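Local coordinates for protein AxyAgu115A (Amphibacillus xylanus NBRC 15112, PDB 6NPS) that probably acts as a family GH115 alpha-glucuronidase, hydrolysing glucuronic acid side groups from glucuronoxylan-type hemicelluloses, at residues E861-L866 and V945-G950; P417-W422 and V643-D648. The protein carries 3 engineered substitutions. All blocks are in the same frame, centred on the assembly; numbering follows the deposited sequence.

Contact 1 (E861-L866 and V945-G950)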
loop_
_atom_site.group_PDB
_atom_site.type_symbol
_atom_site.label_atom_id
_atom_site.label_comp_id
_atom_site.label_asym_id
_atom_site.label_seq_id
_atom_site.Cartn_x
_atom_site.Cartn_y
_atom_site.Cartn_z
ATOM N N GLU A 861 8.566 12.024 27.410
ATOM C CA GLU A 861 9.442 12.177 26.260
ATOM C C GLU A 861 9.470 13.645 25.863
ATOM O O GLU A 861 8.423 14.288 25.760
ATOM C CB GLU A 861 8.989 11.318 25.081
ATOM C CG GLU A 861 9.144 9.826 25.325
ATOM C CD GLU A 861 10.530 9.283 24.978
ATOM O OE1 GLU A 861 11.507 10.066 24.953
ATOM O OE2 GLU A 861 10.644 8.060 24.735
ATOM N N LEU A 862 10.674 14.166 25.664
ATOM C CA LEU A 862 10.905 15.527 25.211
ATOM C C LEU A 862 11.551 15.417 23.837
ATOM O O LEU A 862 12.661 14.905 23.707
ATOM C CB LEU A 862 11.789 16.282 26.206
ATOM C CG LEU A 862 12.310 17.662 25.832
ATOM C CD1 LEU A 862 11.200 18.673 25.904
ATOM C CD2 LEU A 862 13.441 18.062 26.794
ATOM N N GLU A 863 10.837 15.865 22.818
ATOM C CA GLU A 863 11.263 15.729 21.444
ATOM C C GLU A 863 11.515 17.112 20.857
ATOM O O GLU A 863 10.666 18.001 20.961
ATOM C CB GLU A 863 10.203 14.984 20.641
ATOM C CG GLU A 863 10.513 14.872 19.150
ATOM C CD GLU A 863 9.494 14.018 18.405
ATOM O OE1 GLU A 863 8.290 14.057 18.763
ATOM O OE2 GLU A 863 9.904 13.288 17.474
ATOM N N PHE A 864 12.682 17.292 20.267
ATOM C CA PHE A 864 13.021 18.526 19.583
ATOM C C PHE A 864 12.852 18.324 18.090
ATOM O O PHE A 864 13.255 17.293 17.540
ATOM C CB PHE A 864 14.468 18.935 19.854
ATOM C CG PHE A 864 14.739 19.359 21.239
ATOM C CD1 PHE A 864 13.712 19.703 22.105
ATOM C CD2 PHE A 864 16.057 19.454 21.688
ATOM C CE1 PHE A 864 13.988 20.099 23.404
ATOM C CE2 PHE A 864 16.342 19.865 22.985
ATOM C CZ PHE A 864 15.306 20.178 23.843
ATOM N N TYR A 865 12.325 19.333 17.431
ATOM C CA TYR A 865 12.372 19.430 15.978
ATOM C C TYR A 865 13.441 20.471 15.643
ATOM O O TYR A 865 13.318 21.631 16.040
ATOM C CB TYR A 865 11.014 19.853 15.418
ATOM C CG TYR A 865 9.957 18.754 15.448
ATOM C CD1 TYR A 865 9.496 18.230 16.656
ATOM C CD2 TYR A 865 9.410 18.260 14.263
ATOM C CE1 TYR A 865 8.497 17.230 16.686
ATOM C CE2 TYR A 865 8.438 17.275 14.276
ATOM C CZ TYR A 865 7.976 16.770 15.490
ATOM O OH TYR A 865 7.021 15.779 15.500
ATOM N N LEU A 866 14.483 20.056 14.924
ATOM C CA LEU A 866 15.643 20.906 14.660
ATOM C C LEU A 866 15.909 21.035 13.171
ATOM O O LEU A 866 15.715 20.087 12.403
ATOM C CB LEU A 866 16.921 20.350 15.312
ATOM C CG LEU A 866 16.854 20.030 16.791
ATOM C CD1 LEU A 866 18.050 19.193 17.191
ATOM C CD2 LEU A 866 16.804 21.346 17.593
ATOM N N VAL A 945 7.996 18.992 21.479
ATOM C CA VAL A 945 6.812 18.194 21.778
ATOM C C VAL A 945 7.087 17.387 23.038
ATOM O O VAL A 945 8.162 16.796 23.164
ATOM C CB VAL A 945 6.459 17.275 20.598
ATOM C CG1 VAL A 945 5.235 16.443 20.945
ATOM C CG2 VAL A 945 6.228 18.121 19.337
ATOM N N ILE A 946 6.116 17.355 23.967
ATOM C CA ILE A 946 6.253 16.647 25.235
ATOM C C ILE A 946 5.043 15.730 25.416
ATOM O O ILE A 946 3.897 16.166 25.249
ATOM C CB ILE A 946 6.373 17.633 26.424
ATOM C CG1 ILE A 946 7.535 18.638 26.211
ATOM C CG2 ILE A 946 6.519 16.883 27.754
ATOM C CD1 ILE A 946 7.497 19.878 27.204
ATOM N N TYR A 947 5.286 14.477 25.783
ATOM C CA TYR A 947 4.199 13.513 25.892
ATOM C C TYR A 947 4.645 12.410 26.831
ATOM O O TYR A 947 5.844 12.223 27.038
ATOM C CB TYR A 947 3.795 12.941 24.523
ATOM C CG TYR A 947 4.924 12.390 23.682
ATOM C CD1 TYR A 947 5.638 13.213 22.820
ATOM C CD2 TYR A 947 5.276 11.043 23.742
ATOM C CE1 TYR A 947 6.666 12.713 22.028
ATOM C CE2 TYR A 947 6.316 10.537 22.956
ATOM C CZ TYR A 947 6.992 11.376 22.100
ATOM O OH TYR A 947 8.019 10.897 21.324
ATOM N N PRO A 948 3.709 11.709 27.473
ATOM C CA PRO A 948 4.123 10.737 28.494
ATOM C C PRO A 948 4.898 9.583 27.867
ATOM O O PRO A 948 4.735 9.253 26.685
ATOM C CB PRO A 948 2.799 10.276 29.137
ATOM C CG PRO A 948 1.677 11.004 28.429
ATOM C CD PRO A 948 2.267 12.035 27.510
ATOM N N ASP A 949 5.801 9.012 28.658
ATOM C CA ASP A 949 6.591 7.868 28.224
ATOM C C ASP A 949 5.700 6.771 27.650
ATOM O O ASP A 949 4.742 6.330 28.292
ATOM C CB ASP A 949 7.389 7.317 29.412
ATOM C CG ASP A 949 8.518 6.400 28.985
ATOM O OD1 ASP A 949 9.120 5.738 29.866
ATOM O OD2 ASP A 949 8.803 6.350 27.772
ATOM N N GLY A 950 6.024 6.321 26.442
ATOM C CA GLY A 950 5.311 5.209 25.847
ATOM C C GLY A 950 4.088 5.561 25.025
ATOM O O GLY A 950 3.518 4.668 24.381
HETATM O O HOH W 1 8.260 6.858 24.935
#

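Contact 2 (P417-W422 and V643-D648)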
loop_
_atom_site.group_PDB
_atom_site.type_symbol
_atom_site.label_atom_id
_atom_site.label_comp_id
_atom_site.label_asym_id
_atom_site.label_seq_id
_atom_site.Cartn_x
_atom_site.Cartn_y
_atom_site.Cartn_z
ATOM N N PRO A 417 20.316 12.444 -1.718
ATOM C CA PRO A 417 19.363 11.318 -1.886
ATOM C C PRO A 417 18.389 11.498 -3.053
ATOM O O PRO A 417 17.935 10.501 -3.591
ATOM C CB PRO A 417 18.578 11.302 -0.543
ATOM C CG PRO A 417 19.442 11.998 0.423
ATOM C CD PRO A 417 20.178 13.065 -0.381
ATOM N N VAL A 418 18.020 12.735 -3.383
ATOM C CA VAL A 418 17.123 13.073 -4.496
ATOM C C VAL A 418 17.651 14.375 -5.110
ATOM O O VAL A 418 17.864 15.364 -4.391
ATOM C CB VAL A 418 15.642 13.305 -4.067
ATOM C CG1 VAL A 418 14.706 13.449 -5.332
ATOM C CG2 VAL A 418 15.128 12.204 -3.092
ATOM N N SER A 419 17.770 14.406 -6.427
ATOM C CA SER A 419 18.230 15.607 -7.104
ATOM C C SER A 419 17.179 16.703 -6.989
ATOM O O SER A 419 16.000 16.447 -6.741
ATOM C CB SER A 419 18.526 15.327 -8.581
ATOM O OG SER A 419 19.439 14.242 -8.721
ATOM N N TYR A 420 17.628 17.948 -7.148
ATOM C CA TYR A 420 16.706 19.067 -7.268
ATOM C C TYR A 420 17.283 20.022 -8.298
ATOM O O TYR A 420 18.361 20.631 -8.109
ATOM C CB TYR A 420 16.436 19.750 -5.922
ATOM C CG TYR A 420 17.638 20.220 -5.153
ATOM C CD1 TYR A 420 18.446 19.326 -4.441
ATOM C CD2 TYR A 420 17.916 21.576 -5.078
ATOM C CE1 TYR A 420 19.547 19.781 -3.740
ATOM C CE2 TYR A 420 19.008 22.046 -4.387
ATOM C CZ TYR A 420 19.810 21.153 -3.712
ATOM O OH TYR A 420 20.882 21.659 -3.024
ATOM N N GLU A 421 16.585 20.112 -9.423
ATOM C CA GLU A 421 17.170 20.788 -10.574
ATOM C C GLU A 421 16.143 21.464 -11.465
ATOM O O GLU A 421 16.523 21.907 -12.550
ATOM C CB GLU A 421 17.958 19.800 -11.477
ATOM C CG GLU A 421 18.856 18.786 -10.791
ATOM C CD GLU A 421 19.595 17.894 -11.799
ATOM O OE1 GLU A 421 20.319 18.439 -12.667
ATOM O OE2 GLU A 421 19.442 16.654 -11.730
ATOM N N TRP A 422 14.861 21.531 -11.087
ATOM C CA TRP A 422 13.855 21.990 -12.035
ATOM C C TRP A 422 13.559 23.488 -11.856
ATOM O O TRP A 422 13.798 24.302 -12.756
ATOM C CB TRP A 422 12.589 21.135 -11.842
ATOM C CG TRP A 422 11.431 21.542 -12.682
ATOM C CD1 TRP A 422 11.430 21.756 -14.025
ATOM C CD2 TRP A 422 10.100 21.769 -12.230
ATOM N NE1 TRP A 422 10.170 22.103 -14.447
ATOM C CE2 TRP A 422 9.330 22.127 -13.363
ATOM C CE3 TRP A 422 9.489 21.724 -10.975
ATOM C CZ2 TRP A 422 7.971 22.436 -13.285
ATOM C CZ3 TRP A 422 8.120 22.045 -10.884
ATOM C CH2 TRP A 422 7.377 22.392 -12.038
ATOM N N VAL A 643 11.703 8.129 -7.955
ATOM C CA VAL A 643 11.855 6.993 -7.049
ATOM C C VAL A 643 13.322 6.667 -6.805
ATOM O O VAL A 643 13.617 5.751 -6.017
ATOM C CB VAL A 643 11.136 5.729 -7.584
ATOM C CG1 VAL A 643 9.673 6.014 -7.873
ATOM C CG2 VAL A 643 11.825 5.223 -8.814
ATOM N N HIS A 644 14.237 7.304 -7.536
ATOM C CA HIS A 644 15.665 7.194 -7.330
ATOM C C HIS A 644 16.247 8.580 -7.138
ATOM O O HIS A 644 15.536 9.588 -7.110
ATOM C CB HIS A 644 16.346 6.525 -8.525
ATOM C CG HIS A 644 15.880 5.116 -8.749
ATOM N ND1 HIS A 644 16.025 4.132 -7.790
ATOM C CD2 HIS A 644 15.281 4.523 -9.816
ATOM C CE1 HIS A 644 15.558 2.986 -8.263
ATOM N NE2 HIS A 644 15.102 3.195 -9.490
ATOM N N TRP A 645 17.577 8.631 -7.047
ATOM C CA TRP A 645 18.200 9.930 -6.879
ATOM C C TRP A 645 18.051 10.746 -8.148
ATOM O O TRP A 645 17.956 11.977 -8.086
ATOM C CB TRP A 645 19.665 9.723 -6.498
ATOM C CG TRP A 645 20.480 9.100 -7.529
ATOM C CD1 TRP A 645 20.732 7.757 -7.708
ATOM C CD2 TRP A 645 21.200 9.789 -8.559
ATOM N NE1 TRP A 645 21.568 7.592 -8.778
ATOM C CE2 TRP A 645 21.878 8.820 -9.311
ATOM C CE3 TRP A 645 21.350 11.150 -8.896
ATOM C CZ2 TRP A 645 22.681 9.154 -10.416
ATOM C CZ3 TRP A 645 22.143 11.488 -9.967
ATOM C CH2 TRP A 645 22.803 10.487 -10.726
ATOM N N ASN A 646 18.021 10.073 -9.308
ATOM C CA ASN A 646 17.823 10.727 -10.593
ATOM C C ASN A 646 16.450 10.340 -11.151
ATOM O O ASN A 646 15.657 9.633 -10.510
ATOM C CB ASN A 646 18.967 10.392 -11.553
ATOM C CG ASN A 646 18.999 8.921 -11.916
ATOM O OD1 ASN A 646 18.314 8.128 -11.288
ATOM N ND2 ASN A 646 19.798 8.547 -12.916
ATOM N N GLU A 647 16.161 10.822 -12.353
ATOM C CA GLU A 647 14.846 10.708 -12.967
ATOM C C GLU A 647 14.520 9.312 -13.480
ATOM O O GLU A 647 13.376 9.093 -13.897
ATOM C CB GLU A 647 14.754 11.680 -14.139
ATOM C CG GLU A 647 15.813 11.367 -15.211
ATOM C CD GLU A 647 15.461 11.926 -16.570
ATOM O OE1 GLU A 647 14.648 11.310 -17.277
ATOM O OE2 GLU A 647 15.989 12.994 -16.932
ATOM N N ASP A 648 15.483 8.389 -13.523
ATOM C CA ASP A 648 15.202 7.054 -14.026
ATOM C C ASP A 648 14.000 6.447 -13.308
ATOM O O ASP A 648 13.938 6.443 -12.079
ATOM C CB ASP A 648 16.406 6.140 -13.846
ATOM C CG ASP A 648 17.608 6.630 -14.628
ATOM O OD1 ASP A 648 17.409 7.412 -15.586
ATOM O OD2 ASP A 648 18.738 6.251 -14.276
#

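Contact 1 (E861-L866 and V945-G950)
Two antiparallel strand ends, 861-866 and 945-948, pair through two hydrogen-bonded residue pairs flanking a non-hydrogen-bonded one. Glu861 and Tyr947 exchange both backbone bonds, with Glu861 N reaching Tyr947 O at 2.8 Å almost along the C=O axis. Glu863 and Val945 do the same, and the N-H of Val945 points at Glu863 O with an angle of 167°. Between them, Ile946 CA lies 3.2 Å from Glu861 O, a CA-H...O contact. Packing is tightest on the face that carries Glu861, Glu863, Val945 and Tyr947. There Tyr947 has CG in the crowded position between its backbone N and carbonyl carbon (chi1 51°), which turns the ring toward strand 861-866. Glu861 CB sits over one face of that ring, 3.8 Å from its centroid, a CH-pi contact offset toward the rim. The extended Glu863 chain brings OE1 to the ring edge, 3.9 Å from Tyr947 CE1, while Val945 CG2 touches Tyr865 CE1 at 3.6 Å. On the other face Leu862 and Ile946 run side by side, and Leu862 CD1 meets Ile946 CG1 at 3.7 Å. Looser and wetter is the end where the strand gives way to Asp949 and Gly950. The Glu861 chain bends at chi2 (-86°) and brings OE2 within 3.9 Å of Asp949 OD2. One water donates to both oxygens and accepts from Gly950 N, so it bridges two like charges. Lys920, salt-bridged to Glu861 OE2, would probably offset their repulsion further. Within the C-terminal GH115 domain, strand 858-866 is flanked by 940-948 and 915-923; Leu862 and Phe864 bond through their backbones to Thr919 and Thr917 of the latter, and Lys918 packs against Tyr947.

Contact 2 (P417-W422 and V643-D648)
Hydrogen bonding between loops 417-422 and 643-648 converges on a single acceptor, the carbonyl oxygen of Trp645. Ser419 grips it twice: its backbone N lies 2.9 Å from Trp645 O in the carbonyl plane, and its OG donates to Trp645 O over 2.8 Å from above that plane. OG stands beside its own backbone N (chi1 -54°), so both donors face the same oxygen, and OG also accepts from Gly415 N. An alanine here would remove the hydroxyl, leaving Trp645 O with one bond from this residue, and would probably loosen the hold between the loops. A weaker CA-H...O contact runs the other way, from Trp645 CA to Pro417 O at 3.3 Å. A glycerol, probably from the crystallisation liquor, hydrogen-bonds to Trp645 N and His644 ND1, while His644 NE2 bonds to Glu649 OE1. By van der Waals contact, Ser419 OG also meets the indole edge, 3.6 Å from Trp645 CE3, while Asn646 CB covers part of one indole face. Aromatic contacts extend outward: Trp645 meets His414 edge-to-face and, likewise, Trp682 of the second subunit, whose His683 stacks on His644. Pro417, preceded by a cis peptide bond, packs on helix 904-912. The whole is an irregular loop-to-loop junction at the subunit interface, without regular strand pairing, joining the loop after strand 405-410 of the TIM-barrel-type sheet to that beyond helix 601-629.

From the N terminus, the chain first builds a small mixed sheet (strands 64-69 to 160-162), then enters the parallel eight-stranded barrel sheet; 417-422 lies in the loop after its strand 405-410, before its last strand 446-450. Contact 2 closes a largely helical excursion of 220 residues, holding that strand and helices 428-440 to 601-629. The chain then passes through further beta sheets before contact 1 opens at 861-866 and closes 78 residues later, wholly inside the C-terminal domain. The contacts are therefore in series, neither nested nor crossed. The centres of contacts 1 and 2 are about 33 Å apart. Helix 904-912, inside the span closed by contact 1, packs on Pro417 and Val418 of contact 2.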